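Local structure of putative transcriptional regulator (Bacillus cytotoxicus NVH 391-98, 3K4H) at residues A135-G140 and T194-T199; P165-L170 and M187-P192. The protein probably acts as a LacI-type DNA-binding transcriptional regulator whose periplasmic-binding-protein-like core holds a glucose-containing sugar in its cleft. One frame throughout, in Å; residues are numbered along the deposited sequence.

Overall arrangement
Both contacts lie in the second lobe of a periplasmic-binding-protein-like fold, built round the sheet of strands 169-171, 134-138, 195-198, 223-227, 241-244 and 277-279. Contact 1 pairs 134-138 with 195-198 inside that sheet. Contact 2 lies at its margin, where the chain enters edge strand 169-171. Their centres are about 11 Å apart. Along the chain the order is 135-140, 165-170, 187-192 and 194-199, so contact 2 falls wholly between the two segments of contact 1. Strand 169-171 is the neighbour of 134-138 and joins the two contacts. Contact 1 runs toward the bound sugar; contact 2 lies on the surface.

Contact 1 (A135-G140 and T194-T199); sequences AFIGGG and TAIMAT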
ATOM      1  N   ALA A 135     -11.889 -21.711  -2.019  1.00 43.95           N
ATOM      2  CA  ALA A 135     -10.727 -22.211  -1.300  1.00 44.00           C
ATOM      3  C   ALA A 135      -9.457 -21.466  -1.683  1.00 44.03           C
ATOM      4  O   ALA A 135      -9.359 -20.874  -2.772  1.00 43.36           O
ATOM      5  CB  ALA A 135     -10.526 -23.700  -1.564  1.00 44.32           C
ATOM      6  N   PHE A 136      -8.480 -21.548  -0.777  1.00 43.89           N
ATOM      7  CA  PHE A 136      -7.237 -20.807  -0.845  1.00 43.04           C
ATOM      8  C   PHE A 136      -6.173 -21.851  -0.720  1.00 43.52           C
ATOM      9  O   PHE A 136      -6.286 -22.752   0.124  1.00 44.40           O
ATOM     10  CB  PHE A 136      -7.194 -19.866   0.352  1.00 42.97           C
ATOM     11  CG  PHE A 136      -5.845 -19.325   0.667  1.00 43.73           C
ATOM     12  CD1 PHE A 136      -5.476 -18.059   0.222  1.00 42.93           C
ATOM     13  CD2 PHE A 136      -4.951 -20.061   1.433  1.00 42.99           C
ATOM     14  CE1 PHE A 136      -4.217 -17.547   0.509  1.00 44.47           C
ATOM     15  CE2 PHE A 136      -3.682 -19.576   1.730  1.00 44.38           C
ATOM     16  CZ  PHE A 136      -3.303 -18.318   1.276  1.00 43.64           C
ATOM     17  N   ILE A 137      -5.157 -21.767  -1.569  1.00 43.32           N
ATOM     18  CA  ILE A 137      -4.012 -22.650  -1.484  1.00 43.64           C
ATOM     19  C   ILE A 137      -2.759 -21.811  -1.559  1.00 44.53           C
ATOM     20  O   ILE A 137      -2.533 -21.127  -2.555  1.00 43.87           O
ATOM     21  CB  ILE A 137      -3.925 -23.614  -2.641  1.00 44.08           C
ATOM     22  CG1 ILE A 137      -5.263 -24.329  -2.890  1.00 49.49           C
ATOM     23  CG2 ILE A 137      -2.767 -24.600  -2.422  1.00 49.23           C
ATOM     24  CD1 ILE A 137      -5.213 -25.223  -4.147  1.00 44.80           C
ATOM     25  N   GLY A 138      -1.938 -21.884  -0.509  1.00 45.72           N
ATOM     26  CA  GLY A 138      -0.713 -21.126  -0.466  1.00 46.21           C
ATOM     27  C   GLY A 138       0.512 -21.934  -0.139  1.00 47.10           C
ATOM     28  O   GLY A 138       0.442 -23.166  -0.024  1.00 46.21           O
ATOM     29  N   GLY A 139       1.638 -21.215  -0.011  1.00 48.74           N
ATOM     30  CA  GLY A 139       2.901 -21.770   0.451  1.00 50.12           C
ATOM     31  C   GLY A 139       2.927 -21.658   1.959  1.00 52.91           C
ATOM     32  O   GLY A 139       1.866 -21.737   2.620  1.00 53.86           O
ATOM     33  N   GLY A 140       4.124 -21.456   2.513  1.00 54.37           N
ATOM     34  CA  GLY A 140       4.322 -21.458   3.966  1.00 55.21           C
ATOM     35  C   GLY A 140       3.458 -20.457   4.697  1.00 56.16           C
ATOM     36  O   GLY A 140       3.264 -19.345   4.220  1.00 55.89           O
ATOM     37  N   THR A 194     -16.059 -24.611  -5.222  1.00 44.98           N
ATOM     38  CA  THR A 194     -16.248 -24.445  -6.669  1.00 43.15           C
ATOM     39  C   THR A 194     -15.248 -23.455  -7.304  1.00 42.05           C
ATOM     40  O   THR A 194     -15.039 -23.465  -8.496  1.00 41.50           O
ATOM     41  CB  THR A 194     -17.693 -24.038  -7.021  1.00 42.78           C
ATOM     42  OG1 THR A 194     -17.957 -22.722  -6.542  1.00 41.53           O
ATOM     43  CG2 THR A 194     -18.684 -24.968  -6.400  1.00 40.99           C
ATOM     44  N   ALA A 195     -14.646 -22.584  -6.509  1.00 42.36           N
ATOM     45  CA  ALA A 195     -13.560 -21.734  -7.000  1.00 42.74           C
ATOM     46  C   ALA A 195     -12.356 -21.932  -6.076  1.00 44.05           C
ATOM     47  O   ALA A 195     -12.523 -22.355  -4.913  1.00 43.96           O
ATOM     48  CB  ALA A 195     -13.984 -20.256  -7.063  1.00 41.72           C
ATOM     49  N   ILE A 196     -11.163 -21.658  -6.615  1.00 44.29           N
ATOM     50  CA  ILE A 196      -9.897 -21.811  -5.916  1.00 44.66           C
ATOM     51  C   ILE A 196      -8.918 -20.647  -6.203  1.00 47.49           C
ATOM     52  O   ILE A 196      -8.678 -20.284  -7.355  1.00 46.70           O
ATOM     53  CB  ILE A 196      -9.234 -23.133  -6.308  1.00 42.91           C
ATOM     54  CG1 ILE A 196     -10.096 -24.325  -5.859  1.00 40.78           C
ATOM     55  CG2 ILE A 196      -7.833 -23.230  -5.748  1.00 39.55           C
ATOM     56  CD1 ILE A 196      -9.648 -25.728  -6.392  1.00 41.31           C
HETATM   57  N   MSE A 197      -8.350 -20.061  -5.148  1.00 51.07           N
HETATM   58  CA  MSE A 197      -7.292 -19.077  -5.326  1.00 54.51           C
HETATM   59  C   MSE A 197      -5.954 -19.670  -4.929  1.00 53.30           C
HETATM   60  O   MSE A 197      -5.763 -20.119  -3.812  1.00 53.09           O
HETATM   61  CB  MSE A 197      -7.575 -17.794  -4.548  1.00 59.34           C
HETATM   62  CG  MSE A 197      -6.588 -16.652  -4.828  1.00 59.87           C
HETATM   63 SE   MSE A 197      -6.992 -15.027  -3.742  1.00 67.35          SE
HETATM   64  CE  MSE A 197      -5.919 -15.480  -2.169  1.00 60.22           C
ATOM     65  N   ALA A 198      -5.029 -19.667  -5.877  1.00 52.52           N
ATOM     66  CA  ALA A 198      -3.683 -20.141  -5.661  1.00 50.75           C
ATOM     67  C   ALA A 198      -2.781 -18.942  -5.562  1.00 48.73           C
ATOM     68  O   ALA A 198      -2.873 -18.025  -6.360  1.00 47.80           O
ATOM     69  CB  ALA A 198      -3.277 -20.995  -6.802  1.00 51.55           C
ATOM     70  N   THR A 199      -1.916 -18.942  -4.562  1.00 48.97           N
ATOM     71  CA  THR A 199      -1.035 -17.800  -4.308  1.00 49.37           C
ATOM     72  C   THR A 199       0.216 -17.815  -5.195  1.00 49.44           C
ATOM     73  O   THR A 199       1.005 -16.883  -5.145  1.00 48.68           O
ATOM     74  CB  THR A 199      -0.619 -17.743  -2.850  1.00 49.54           C
ATOM     75  OG1 THR A 199      -0.051 -19.004  -2.480  1.00 50.81           O
ATOM     76  CG2 THR A 199      -1.820 -17.459  -1.964  1.00 49.78           C
TER
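Phe136 and selenomethionine Met197 meet on one face of a parallel strand pair, where Met197 CE lies 3.5 Å from Phe136 CD1, at the ring edge and near its plane. With CG anti to the backbone N (chi1 163°), the Phe136 ring lies beside Met197 and Thr199. Farther along the ring, Thr199 CG2 comes obliquely to within 3.4 Å of Phe136 CE1. On the other face Ile137 CD1 packs on Ile196 CG2 at 3.7 Å. Backbone bonds join the strands: Met197 N donates to Ala135 O at 2.7 Å, and Ile137 N to Met197 O at 2.8 Å. Ala135 N binds Ala195 O. At the polar end Ile137 O accepts two bonds from Thr199. Thr199 N donates to Ile137 O at 3.0 Å. Thr199 OG1 donates to Ile137 O at 3.3 Å, in the carbonyl plane and on a lone pair. Thr199 is also near the ligand, its side chain about 6 Å from a glucose unit of the bound sugar. The layout is that of a Rossmann-like alpha/beta sandwich. Helix 176-187 covers the Ile137 and Ile196 face through Leu186, and helices 144-159 and 115-128 cover the Phe136 and Met197 face.

Contact 2 (P165-L170 and M187-P192); sequences PKEYIL and MGLQQP
Tyr168 and Leu189 meet at the margin of the Rossmann-like alpha/beta lobe, where two connections of the fold come together. One is the 3-10 turn 166-168 that leads into edge strand 169-171. The other is the loop that leaves helix 176-187 and runs on to strand 195-198. Together they form the two ends of a beta-alpha unit, and the contact lies on the surface. The Tyr168 ring reaches across from the turn with CG anti to its carbonyl carbon (chi1 -73°). Leu189 CD1 comes to the ring edge, in its plane, 3.6 Å from Tyr168 CE1. The other methyl, Leu189 CD2, lies 4.2 Å from Glu167 CB. Leu189 CD1 is shared between the two residues of the turn, for it also lies 3.8 Å from Glu167 O. Pro165, in the same segment as the tyrosine, lends one atom to the ring: Pro165 CG lies against one face of Tyr168, 3.6 Å above its plane and offset toward the rim. The turn is held by a bond from Tyr168 N to Pro165 O of 3.0 Å. Farther in, the Tyr168 side chain touches Ala135 of strand 134-138 and Gln133 just before it. Its phenol end reaches the backbone of Pro192, with Tyr168 OH 3.0 Å from Pro192 O.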
ATOM      1  N   PRO A 165     -14.520 -22.197   5.669  1.00 48.38           N
ATOM      2  CA  PRO A 165     -14.189 -23.244   6.617  1.00 48.74           C
ATOM      3  C   PRO A 165     -12.694 -23.537   6.605  1.00 49.43           C
ATOM      4  O   PRO A 165     -12.021 -23.311   5.605  1.00 48.82           O
ATOM      5  CB  PRO A 165     -14.996 -24.433   6.106  1.00 48.44           C
ATOM      6  CG  PRO A 165     -15.109 -24.187   4.656  1.00 37.32           C
ATOM      7  CD  PRO A 165     -15.259 -22.716   4.507  1.00 48.14           C
ATOM      8  N   LYS A 166     -12.204 -24.026   7.734  1.00 50.60           N
ATOM      9  CA  LYS A 166     -10.805 -24.348   7.940  1.00 51.80           C
ATOM     10  C   LYS A 166     -10.288 -25.324   6.871  1.00 51.27           C
ATOM     11  O   LYS A 166      -9.093 -25.331   6.545  1.00 51.61           O
ATOM     12  CB  LYS A 166     -10.659 -24.883   9.385  1.00 53.59           C
ATOM     13  CG  LYS A 166      -9.629 -25.958   9.666  1.00 81.75           C
ATOM     14  CD  LYS A 166     -10.289 -27.030  10.535  1.00 56.46           C
ATOM     15  CE  LYS A 166      -9.319 -27.702  11.532  1.00 82.28           C
ATOM     16  NZ  LYS A 166     -10.088 -28.398  12.628  1.00 56.96           N
ATOM     17  N   GLU A 167     -11.190 -26.118   6.301  1.00 50.43           N
ATOM     18  CA  GLU A 167     -10.800 -27.160   5.355  1.00 50.11           C
ATOM     19  C   GLU A 167     -10.685 -26.658   3.925  1.00 49.52           C
ATOM     20  O   GLU A 167     -10.325 -27.427   3.048  1.00 49.90           O
ATOM     21  CB  GLU A 167     -11.661 -28.447   5.474  1.00 50.60           C
ATOM     22  CG  GLU A 167     -13.136 -28.258   5.856  1.00 70.49           C
ATOM     23  CD  GLU A 167     -13.355 -27.999   7.353  1.00 51.79           C
ATOM     24  OE1 GLU A 167     -14.065 -27.030   7.693  1.00 70.34           O
ATOM     25  OE2 GLU A 167     -12.825 -28.770   8.185  1.00 70.76           O
ATOM     26  N   TYR A 168     -10.972 -25.370   3.714  1.00 48.79           N
ATOM     27  CA  TYR A 168     -10.714 -24.645   2.449  1.00 47.49           C
ATOM     28  C   TYR A 168      -9.452 -23.774   2.518  1.00 47.05           C
ATOM     29  O   TYR A 168      -9.063 -23.143   1.511  1.00 46.97           O
ATOM     30  CB  TYR A 168     -11.896 -23.731   2.080  1.00 47.18           C
ATOM     31  CG  TYR A 168     -13.173 -24.400   1.567  1.00 41.77           C
ATOM     32  CD1 TYR A 168     -13.306 -25.792   1.519  1.00 46.75           C
ATOM     33  CD2 TYR A 168     -14.272 -23.615   1.154  1.00 46.98           C
ATOM     34  CE1 TYR A 168     -14.481 -26.385   1.073  1.00 41.10           C
ATOM     35  CE2 TYR A 168     -15.449 -24.201   0.710  1.00 40.93           C
ATOM     36  CZ  TYR A 168     -15.546 -25.589   0.672  1.00 46.78           C
ATOM     37  OH  TYR A 168     -16.703 -26.193   0.222  1.00 41.15           O
ATOM     38  N   ILE A 169      -8.717 -23.844   3.598  1.00 47.21           N
ATOM     39  CA  ILE A 169      -7.465 -23.141   3.663  1.00 48.24           C
ATOM     40  C   ILE A 169      -6.266 -24.064   3.671  1.00 49.13           C
ATOM     41  O   ILE A 169      -6.107 -24.818   4.566  1.00 50.19           O
ATOM     42  CB  ILE A 169      -7.423 -22.376   4.923  1.00 48.25           C
ATOM     43  CG1 ILE A 169      -8.605 -21.459   5.001  1.00 49.06           C
ATOM     44  CG2 ILE A 169      -6.249 -21.542   4.955  1.00 48.56           C
ATOM     45  CD1 ILE A 169      -8.751 -20.850   6.285  1.00 47.50           C
ATOM     46  N   LEU A 170      -5.405 -24.003   2.663  1.00 49.46           N
ATOM     47  CA  LEU A 170      -4.291 -24.919   2.501  1.00 50.14           C
ATOM     48  C   LEU A 170      -2.925 -24.337   2.420  1.00 50.81           C
ATOM     49  O   LEU A 170      -2.726 -23.389   1.737  1.00 49.51           O
ATOM     50  CB  LEU A 170      -4.499 -25.766   1.275  1.00 50.00           C
ATOM     51  CG  LEU A 170      -5.786 -26.502   1.442  1.00 64.77           C
ATOM     52  CD1 LEU A 170      -5.965 -27.518   0.405  1.00 49.91           C
ATOM     53  CD2 LEU A 170      -5.610 -27.102   2.761  1.00 50.41           C
HETATM   54  N   MSE A 187     -10.914 -31.663  -3.481  1.00 53.19           N
HETATM   55  CA  MSE A 187     -11.877 -32.455  -4.227  1.00 53.90           C
HETATM   56  C   MSE A 187     -12.307 -33.725  -3.475  1.00 51.42           C
HETATM   57  O   MSE A 187     -13.289 -34.362  -3.842  1.00 51.18           O
HETATM   58  CB  MSE A 187     -11.329 -32.752  -5.620  1.00 57.14           C
HETATM   59  CG  MSE A 187     -11.857 -31.825  -6.696  1.00 42.19           C
HETATM   60 SE   MSE A 187     -12.380 -29.994  -6.179  1.00 63.80          SE
HETATM   61  CE  MSE A 187     -14.101 -30.020  -7.130  1.00 43.37           C
ATOM     62  N   GLY A 188     -11.601 -34.041  -2.394  1.00 49.39           N
ATOM     63  CA  GLY A 188     -11.904 -35.203  -1.568  1.00 47.83           C
ATOM     64  C   GLY A 188     -12.853 -34.965  -0.404  1.00 46.77           C
ATOM     65  O   GLY A 188     -13.203 -35.900   0.298  1.00 47.10           O
ATOM     66  N   LEU A 189     -13.267 -33.722  -0.197  1.00 45.74           N
ATOM     67  CA  LEU A 189     -14.201 -33.367   0.878  1.00 44.61           C
ATOM     68  C   LEU A 189     -15.621 -33.745   0.503  1.00 45.20           C
ATOM     69  O   LEU A 189     -15.899 -34.042  -0.660  1.00 45.48           O
ATOM     70  CB  LEU A 189     -14.165 -31.854   1.142  1.00 43.15           C
ATOM     71  CG  LEU A 189     -12.875 -31.143   1.576  1.00 29.31           C
ATOM     72  CD1 LEU A 189     -13.127 -29.632   1.605  1.00 41.73           C
ATOM     73  CD2 LEU A 189     -12.385 -31.645   2.917  1.00 41.62           C
ATOM     74  N   GLN A 190     -16.518 -33.728   1.486  1.00 45.96           N
ATOM     75  CA  GLN A 190     -17.944 -33.943   1.249  1.00 46.87           C
ATOM     76  C   GLN A 190     -18.581 -32.760   0.541  1.00 47.88           C
ATOM     77  O   GLN A 190     -19.470 -32.946  -0.266  1.00 47.76           O
ATOM     78  CB  GLN A 190     -18.692 -34.179   2.551  1.00 47.11           C
ATOM     79  CG  GLN A 190     -18.287 -35.422   3.293  1.00 62.84           C
ATOM     80  CD  GLN A 190     -19.322 -35.811   4.328  1.00 47.81           C
ATOM     81  OE1 GLN A 190     -20.506 -35.541   4.160  1.00 62.83           O
ATOM     82  NE2 GLN A 190     -18.878 -36.447   5.405  1.00 62.77           N
ATOM     83  N   GLN A 191     -18.136 -31.546   0.851  1.00 49.48           N
ATOM     84  CA  GLN A 191     -18.640 -30.355   0.163  1.00 50.55           C
ATOM     85  C   GLN A 191     -17.519 -29.465  -0.418  1.00 49.42           C
ATOM     86  O   GLN A 191     -17.188 -28.433   0.141  1.00 48.81           O
ATOM     87  CB  GLN A 191     -19.679 -29.618   1.041  1.00 52.44           C
ATOM     88  CG  GLN A 191     -20.974 -30.451   1.162  1.00 89.99           C
ATOM     89  CD  GLN A 191     -21.962 -29.970   2.214  1.00 55.67           C
ATOM     90  OE1 GLN A 191     -22.685 -28.987   2.002  1.00 90.72           O
ATOM     91  NE2 GLN A 191     -22.042 -30.695   3.338  1.00 90.29           N
ATOM     92  N   PRO A 192     -16.929 -29.882  -1.557  1.00 49.46           N
ATOM     93  CA  PRO A 192     -15.713 -29.218  -2.055  1.00 49.11           C
ATOM     94  C   PRO A 192     -15.948 -27.777  -2.499  1.00 49.43           C
ATOM     95  O   PRO A 192     -17.097 -27.332  -2.556  1.00 50.46           O
ATOM     96  CB  PRO A 192     -15.282 -30.102  -3.249  1.00 48.55           C
ATOM     97  CG  PRO A 192     -15.938 -31.400  -3.018  1.00 43.12           C
ATOM     98  CD  PRO A 192     -17.278 -31.038  -2.404  1.00 49.31           C
TER